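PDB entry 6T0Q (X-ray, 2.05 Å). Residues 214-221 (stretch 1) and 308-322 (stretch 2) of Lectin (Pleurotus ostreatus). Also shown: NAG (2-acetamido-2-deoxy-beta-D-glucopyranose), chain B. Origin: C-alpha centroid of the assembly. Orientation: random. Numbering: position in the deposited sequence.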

ATOM      1  N   GLY A 214     -13.747  17.777 -24.334  1.00 26.61           N
ATOM      2  CA  GLY A 214     -12.381  17.614 -23.861  1.00 24.10           C
ATOM      3  C   GLY A 214     -12.157  16.317 -23.107  1.00 30.08           C
ATOM      4  O   GLY A 214     -13.089  15.522 -22.925  1.00 27.12           O
ATOM      5  N   SER A 215     -10.921  16.108 -22.654  1.00 23.50           N
ATOM      6  CA  SER A 215     -10.516  14.888 -21.971  1.00 26.47           C
ATOM      7  C   SER A 215     -10.376  15.133 -20.471  1.00 32.35           C
ATOM      8  O   SER A 215      -9.961  16.211 -20.037  1.00 28.03           O
ATOM      9  CB  SER A 215      -9.196  14.362 -22.537  1.00 26.83           C
ATOM     10  OG  SER A 215      -9.357  13.958 -23.886  1.00 29.12           O
ATOM     11  N   ARG A 216     -10.727  14.113 -19.689  1.00 25.36           N
ATOM     12  CA  ARG A 216     -10.710  14.173 -18.235  1.00 24.08           C
ATOM     13  C   ARG A 216     -10.083  12.893 -17.707  1.00 26.11           C
ATOM     14  O   ARG A 216     -10.271  11.821 -18.285  1.00 25.73           O
ATOM     15  CB  ARG A 216     -12.131  14.311 -17.657  1.00 19.38           C
ATOM     16  CG  ARG A 216     -12.951  15.466 -18.241  1.00 27.63           C
ATOM     17  CD  ARG A 216     -12.319  16.803 -17.869  1.00 29.57           C
ATOM     18  NE  ARG A 216     -13.103  17.940 -18.341  1.00 31.54           N
ATOM     19  CZ  ARG A 216     -12.752  18.730 -19.353  1.00 38.46           C
ATOM     20  NH1 ARG A 216     -11.617  18.521 -20.006  1.00 36.08           N
ATOM     21  NH2 ARG A 216     -13.535  19.744 -19.697  1.00 40.91           N
ATOM     22  N   ALA A 217      -9.362  12.992 -16.592  1.00 24.57           N
ATOM     23  CA  ALA A 217      -8.721  11.820 -16.013  1.00 25.28           C
ATOM     24  C   ALA A 217      -9.381  11.433 -14.696  1.00 28.52           C
ATOM     25  O   ALA A 217      -9.923  12.280 -13.977  1.00 27.01           O
ATOM     26  CB  ALA A 217      -7.222  12.047 -15.788  1.00 24.00           C
ATOM     27  N   PHE A 218      -9.321  10.130 -14.394  1.00 23.38           N
ATOM     28  CA  PHE A 218      -9.937   9.532 -13.215  1.00 22.39           C
ATOM     29  C   PHE A 218      -8.997   8.476 -12.653  1.00 25.80           C
ATOM     30  O   PHE A 218      -8.364   7.741 -13.415  1.00 26.27           O
ATOM     31  CB  PHE A 218     -11.292   8.894 -13.560  1.00 21.94           C
ATOM     32  CG  PHE A 218     -12.251   9.851 -14.220  1.00 20.66           C
ATOM     33  CD1 PHE A 218     -12.234  10.031 -15.594  1.00 21.86           C
ATOM     34  CD2 PHE A 218     -13.145  10.589 -13.460  1.00 19.60           C
ATOM     35  CE1 PHE A 218     -13.103  10.924 -16.207  1.00 22.88           C
ATOM     36  CE2 PHE A 218     -14.013  11.492 -14.060  1.00 24.43           C
ATOM     37  CZ  PHE A 218     -13.997  11.654 -15.439  1.00 26.18           C
ATOM     38  N   ARG A 219      -8.910   8.399 -11.322  1.00 21.57           N
ATOM     39  CA  ARG A 219      -7.984   7.492 -10.656  1.00 21.23           C
ATOM     40  C   ARG A 219      -8.652   6.811  -9.473  1.00 23.89           C
ATOM     41  O   ARG A 219      -9.400   7.443  -8.722  1.00 24.39           O
ATOM     42  CB  ARG A 219      -6.731   8.226 -10.148  1.00 21.71           C
ATOM     43  CG  ARG A 219      -5.771   8.679 -11.230  1.00 24.78           C
ATOM     44  CD  ARG A 219      -4.668   9.561 -10.636  1.00 27.82           C
ATOM     45  NE  ARG A 219      -3.905   8.872  -9.592  1.00 25.79           N
ATOM     46  CZ  ARG A 219      -2.834   8.116  -9.818  1.00 27.70           C
ATOM     47  NH1 ARG A 219      -2.388   7.937 -11.060  1.00 22.91           N
ATOM     48  NH2 ARG A 219      -2.208   7.540  -8.798  1.00 32.78           N
ATOM     49  N   LYS A 220      -8.350   5.529  -9.297  1.00 24.03           N
ATOM     50  CA  LYS A 220      -8.777   4.775  -8.124  1.00 27.95           C
ATOM     51  C   LYS A 220      -7.670   3.805  -7.738  1.00 27.21           C
ATOM     52  O   LYS A 220      -7.180   3.050  -8.584  1.00 22.87           O
ATOM     53  CB  LYS A 220     -10.084   4.019  -8.387  1.00 25.74           C
ATOM     54  CG  LYS A 220     -10.543   3.120  -7.235  1.00 27.46           C
ATOM     55  CD  LYS A 220     -11.097   3.927  -6.059  1.00 29.14           C
ATOM     56  CE  LYS A 220     -11.570   2.984  -4.957  1.00 30.85           C
ATOM     57  NZ  LYS A 220     -12.061   3.724  -3.776  1.00 27.54           N
ATOM     58  N   THR A 221      -7.275   3.830  -6.469  1.00 23.79           N
ATOM     59  CA  THR A 221      -6.250   2.937  -5.948  1.00 24.89           C
ATOM     60  C   THR A 221      -6.868   1.940  -4.978  1.00 25.28           C
ATOM     61  O   THR A 221      -7.698   2.306  -4.146  1.00 23.29           O
ATOM     62  CB  THR A 221      -5.150   3.731  -5.238  1.00 31.30           C
ATOM     63  OG1 THR A 221      -4.508   4.580  -6.189  1.00 29.01           O
ATOM     64  CG2 THR A 221      -4.107   2.794  -4.611  1.00 28.11           C
ATOM     65  N   ALA A 308     -18.052   8.445  -6.168  1.00 22.91           N
ATOM     66  CA  ALA A 308     -17.375   9.669  -5.736  1.00 27.03           C
ATOM     67  C   ALA A 308     -16.068   9.412  -4.997  1.00 29.88           C
ATOM     68  O   ALA A 308     -15.365  10.379  -4.670  1.00 29.23           O
ATOM     69  CB  ALA A 308     -18.312  10.511  -4.862  1.00 30.55           C
ATOM     70  N   SER A 309     -15.705   8.152  -4.732  1.00 26.27           N
ATOM     71  CA  SER A 309     -14.407   7.879  -4.128  1.00 26.46           C
ATOM     72  C   SER A 309     -13.278   7.912  -5.145  1.00 30.61           C
ATOM     73  O   SER A 309     -12.112   7.896  -4.751  1.00 27.45           O
ATOM     74  CB  SER A 309     -14.410   6.523  -3.411  1.00 31.35           C
ATOM     75  OG  SER A 309     -14.268   5.442  -4.326  1.00 29.30           O
ATOM     76  N   TRP A 310     -13.591   7.964  -6.436  1.00 22.47           N
ATOM     77  CA  TRP A 310     -12.567   8.152  -7.451  1.00 22.96           C
ATOM     78  C   TRP A 310     -12.105   9.607  -7.452  1.00 21.80           C
ATOM     79  O   TRP A 310     -12.884  10.517  -7.184  1.00 25.64           O
ATOM     80  CB  TRP A 310     -13.113   7.774  -8.832  1.00 23.72           C
ATOM     81  CG  TRP A 310     -13.299   6.279  -9.023  1.00 20.62           C
ATOM     82  CD1 TRP A 310     -14.067   5.438  -8.270  1.00 22.55           C
ATOM     83  CD2 TRP A 310     -12.693   5.470 -10.036  1.00 18.60           C
ATOM     84  NE1 TRP A 310     -13.977   4.141  -8.758  1.00 19.90           N
ATOM     85  CE2 TRP A 310     -13.142   4.143  -9.844  1.00 20.80           C
ATOM     86  CE3 TRP A 310     -11.800   5.736 -11.087  1.00 23.40           C
ATOM     87  CZ2 TRP A 310     -12.735   3.089 -10.668  1.00 21.44           C
ATOM     88  CZ3 TRP A 310     -11.400   4.688 -11.904  1.00 24.97           C
ATOM     89  CH2 TRP A 310     -11.867   3.384 -11.691  1.00 23.92           C
ATOM     90  N   LYS A 311     -10.825   9.818  -7.744  1.00 23.90           N
ATOM     91  CA  LYS A 311     -10.313  11.168  -7.955  1.00 26.54           C
ATOM     92  C   LYS A 311     -10.401  11.523  -9.434  1.00 27.18           C
ATOM     93  O   LYS A 311     -10.318  10.653 -10.302  1.00 27.09           O
ATOM     94  CB  LYS A 311      -8.865  11.294  -7.473  1.00 30.68           C
ATOM     95  CG  LYS A 311      -8.671  10.978  -5.994  1.00 39.23           C
ATOM     96  CD  LYS A 311      -9.726  11.668  -5.155  1.00 52.07           C
ATOM     97  CE  LYS A 311      -9.127  12.666  -4.186  1.00 62.08           C
ATOM     98  NZ  LYS A 311     -10.214  13.374  -3.453  1.00 65.92           N
ATOM     99  N   ALA A 312     -10.561  12.815  -9.714  1.00 22.19           N
ATOM    100  CA  ALA A 312     -10.799  13.299 -11.067  1.00 23.31           C
ATOM    101  C   ALA A 312     -10.115  14.649 -11.250  1.00 27.45           C
ATOM    102  O   ALA A 312      -9.919  15.387 -10.284  1.00 27.25           O
ATOM    103  CB  ALA A 312     -12.305  13.430 -11.348  1.00 24.55           C
ATOM    104  N   ILE A 313      -9.764  14.978 -12.493  1.00 26.75           N
ATOM    105  CA  ILE A 313      -9.131  16.265 -12.782  1.00 30.46           C
ATOM    106  C   ILE A 313      -9.494  16.683 -14.202  1.00 29.82           C
ATOM    107  O   ILE A 313      -9.624  15.841 -15.094  1.00 27.68           O
ATOM    108  CB  ILE A 313      -7.598  16.196 -12.566  1.00 30.32           C
ATOM    109  CG1 ILE A 313      -7.023  17.600 -12.354  1.00 31.95           C
ATOM    110  CG2 ILE A 313      -6.904  15.489 -13.725  1.00 31.28           C
ATOM    111  CD1 ILE A 313      -5.565  17.602 -11.921  1.00 36.31           C
ATOM    112  N   GLN A 314      -9.656  17.995 -14.415  1.00 26.95           N
ATOM    113  CA  GLN A 314     -10.154  18.480 -15.701  1.00 28.87           C
ATOM    114  C   GLN A 314      -9.046  18.739 -16.715  1.00 33.39           C
ATOM    115  O   GLN A 314      -9.250  18.525 -17.915  1.00 35.82           O
ATOM    116  CB  GLN A 314     -10.988  19.753 -15.505  1.00 31.13           C
ATOM    117  CG  GLN A 314     -12.236  19.502 -14.674  1.00 42.28           C
ATOM    118  CD  GLN A 314     -13.070  20.744 -14.447  1.00 51.11           C
ATOM    119  OE1 GLN A 314     -13.075  21.663 -15.271  1.00 47.99           O
ATOM    120  NE2 GLN A 314     -13.784  20.777 -13.324  1.00 53.15           N
ATOM    121  N   THR A 315      -7.893  19.224 -16.267  1.00 29.72           N
ATOM    122  CA  THR A 315      -6.710  19.340 -17.116  1.00 33.27           C
ATOM    123  C   THR A 315      -5.792  18.184 -16.746  1.00 32.51           C
ATOM    124  O   THR A 315      -5.262  18.132 -15.632  1.00 30.90           O
ATOM    125  CB  THR A 315      -6.002  20.681 -16.931  1.00 35.35           C
ATOM    126  OG1 THR A 315      -6.867  21.748 -17.336  1.00 38.88           O
ATOM    127  CG2 THR A 315      -4.728  20.721 -17.769  1.00 38.04           C
ATOM    128  N   ILE A 316      -5.625  17.251 -17.669  1.00 28.41           N
ATOM    129  CA  ILE A 316      -4.892  16.029 -17.372  1.00 29.69           C
ATOM    130  C   ILE A 316      -3.397  16.313 -17.353  1.00 31.80           C
ATOM    131  O   ILE A 316      -2.849  16.782 -18.358  1.00 33.57           O
ATOM    132  CB  ILE A 316      -5.212  14.935 -18.393  1.00 29.60           C
ATOM    133  CG1 ILE A 316      -6.722  14.647 -18.418  1.00 27.95           C
ATOM    134  CG2 ILE A 316      -4.413  13.699 -18.059  1.00 27.13           C
ATOM    135  CD1 ILE A 316      -7.109  13.626 -19.465  1.00 27.23           C
ATOM    136  N   PRO A 317      -2.701  16.028 -16.260  1.00 31.33           N
ATOM    137  CA  PRO A 317      -1.253  16.239 -16.227  1.00 36.06           C
ATOM    138  C   PRO A 317      -0.503  15.088 -16.874  1.00 38.34           C
ATOM    139  O   PRO A 317      -0.991  13.960 -16.970  1.00 31.38           O
ATOM    140  CB  PRO A 317      -0.949  16.301 -14.727  1.00 35.57           C
ATOM    141  CG  PRO A 317      -1.960  15.353 -14.136  1.00 33.26           C
ATOM    142  CD  PRO A 317      -3.214  15.519 -14.977  1.00 33.97           C
ATOM    143  N   GLN A 318       0.722  15.391 -17.297  1.00 41.42           N
ATOM    144  CA  GLN A 318       1.620  14.342 -17.761  1.00 44.11           C
ATOM    145  C   GLN A 318       1.882  13.354 -16.632  1.00 37.30           C
ATOM    146  O   GLN A 318       2.067  13.743 -15.477  1.00 37.19           O
ATOM    147  CB  GLN A 318       2.932  14.949 -18.261  1.00 54.75           C
ATOM    148  CG  GLN A 318       3.477  14.267 -19.504  1.00 63.83           C
ATOM    149  CD  GLN A 318       2.512  14.330 -20.679  1.00 73.41           C
ATOM    150  OE1 GLN A 318       1.625  15.186 -20.734  1.00 76.04           O
ATOM    151  NE2 GLN A 318       2.682  13.419 -21.628  1.00 77.08           N
ATOM    152  N   GLY A 319       1.852  12.064 -16.961  1.00 35.41           N
ATOM    153  CA  GLY A 319       1.991  11.050 -15.933  1.00 35.63           C
ATOM    154  C   GLY A 319       0.766  10.833 -15.066  1.00 38.37           C
ATOM    155  O   GLY A 319       0.888  10.288 -13.965  1.00 32.52           O
ATOM    156  N   PHE A 320      -0.421  11.233 -15.534  1.00 30.20           N
ATOM    157  CA  PHE A 320      -1.643  11.038 -14.760  1.00 29.08           C
ATOM    158  C   PHE A 320      -1.902   9.571 -14.432  1.00 27.04           C
ATOM    159  O   PHE A 320      -2.640   9.286 -13.482  1.00 29.68           O
ATOM    160  CB  PHE A 320      -2.854  11.587 -15.527  1.00 23.46           C
ATOM    161  CG  PHE A 320      -3.237  10.740 -16.711  1.00 29.41           C
ATOM    162  CD1 PHE A 320      -2.558  10.861 -17.915  1.00 32.85           C
ATOM    163  CD2 PHE A 320      -4.243   9.790 -16.608  1.00 27.95           C
ATOM    164  CE1 PHE A 320      -2.894  10.073 -19.003  1.00 31.28           C
ATOM    165  CE2 PHE A 320      -4.575   8.984 -17.690  1.00 31.49           C
ATOM    166  CZ  PHE A 320      -3.901   9.132 -18.892  1.00 27.77           C
ATOM    167  N   GLN A 321      -1.336   8.637 -15.203  1.00 26.25           N
ATOM    168  CA  GLN A 321      -1.606   7.215 -15.014  1.00 28.86           C
ATOM    169  C   GLN A 321      -0.617   6.451 -14.120  1.00 32.13           C
ATOM    170  O   GLN A 321      -0.944   5.320 -13.731  1.00 35.39           O
ATOM    171  CB  GLN A 321      -1.710   6.522 -16.384  1.00 31.07           C
ATOM    172  CG  GLN A 321      -0.403   6.299 -17.161  1.00 35.89           C
ATOM    173  CD  GLN A 321       0.017   7.494 -18.002  1.00 46.30           C
ATOM    174  OE1 GLN A 321       0.065   8.628 -17.525  1.00 36.49           O
ATOM    175  NE2 GLN A 321       0.323   7.238 -19.269  1.00 56.68           N
ATOM    176  N   PRO A 322       0.583   6.959 -13.811  1.00 35.54           N
ATOM    177  CA  PRO A 322       1.460   6.252 -12.873  1.00 31.42           C
ATOM    178  C   PRO A 322       0.839   6.087 -11.501  1.00 30.99           C
ATOM    179  O   PRO A 322       0.061   6.940 -11.036  1.00 35.83           O
ATOM    180  CB  PRO A 322       2.706   7.147 -12.821  1.00 29.39           C
ATOM    181  CG  PRO A 322       2.897   7.492 -14.226  1.00 36.52           C
ATOM    182  CD  PRO A 322       1.450   7.651 -14.791  1.00 52.55           C
TER
HETATM  183  C1  NAG B   1      -6.621  11.512 -23.501  1.00 38.73           C
HETATM  184  C2  NAG B   1      -5.263  12.038 -23.933  1.00 44.83           C
HETATM  185  C3  NAG B   1      -5.417  12.903 -25.170  1.00 53.29           C
HETATM  186  C4  NAG B   1      -6.040  12.090 -26.295  1.00 52.15           C
HETATM  187  C5  NAG B   1      -7.348  11.425 -25.857  1.00 45.13           C
HETATM  188  C6  NAG B   1      -7.774  10.341 -26.823  1.00 41.55           C
HETATM  189  C7  NAG B   1      -3.463  12.359 -22.306  1.00 46.15           C
HETATM  190  C8  NAG B   1      -2.897  13.238 -21.232  1.00 43.54           C
HETATM  191  N2  NAG B   1      -4.601  12.776 -22.869  1.00 39.74           N
HETATM  192  O3  NAG B   1      -4.133  13.372 -25.566  1.00 56.53           O
HETATM  193  O4  NAG B   1      -6.181  13.110 -27.206  1.00 60.33           O
HETATM  194  O5  NAG B   1      -7.218  10.772 -24.582  1.00 39.38           O
HETATM  195  O6  NAG B   1      -9.033  10.629 -27.410  1.00 55.49           O
HETATM  196  O7  NAG B   1      -2.916  11.310 -22.647  1.00 46.86           O
HETATM  197  O   HOH W   1      -7.342  17.494 -20.278  1.00 44.96           O

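The guanidinium of Arg219 reaches past the β-ladder to gather the carbonyl ends of a turn and the segment after it: NH1 donates to Phe320 O at 2.8 Å and to Pro322 O at 2.6 Å, both acceptors lying at the edge of the group, near its plane, where its N-H bonds point. A weak third bond runs from Arg219 NH2 to Pro322 O (3.2 Å). The positive group thus holds a loop that offers it backbone oxygens but no carboxylate.

The ladder itself is short and antiparallel; the N-to-C directions of the two strands differ by 161°, and their axes approach to 4.7 Å. Ala217 N donates a hydrogen bond to Ile313 O (3.2 Å) and Ile313 N one to Ala217 O (3.1 Å); Arg219 N donates to Lys311 O (2.8 Å) and Lys311 N to Arg219 O (2.9 Å). Between these, Phe218 and Ala312 form a non-hydrogen-bonded pair with their CA atoms drawn to 4.4 Å; here Phe218 CA approaches Lys311 O (3.1 Å) and Ala312 CA approaches Ala217 O (3.2 Å) in CA-H...O contacts.

Side chains alternate across the sheet. On the Phe218 face, Phe218 CD2 packs against Ala312 CB at 3.6 Å. On the other, the small Ala217 CB meets Ile316 CG1 (3.7 Å), Phe320 CD2 (3.8 Å) and Ile313 CG2 (4.0 Å), so residues beyond the strand return to cover it. The type II turn from Pro317 to Phe320 lies along this return, with Gly319 at positive phi.

At one end of the ladder, Lys220 CB sits 3.3 Å from the centroid of the Trp310 six-membered ring, nearly on its normal, in a CH-π contact, while Lys220 NZ donates to Ser309 OG (2.9 Å). At the other, a water bridges the stretches, donating to Ser215 O (2.9 Å) and accepting from Ile316 N (3.1 Å).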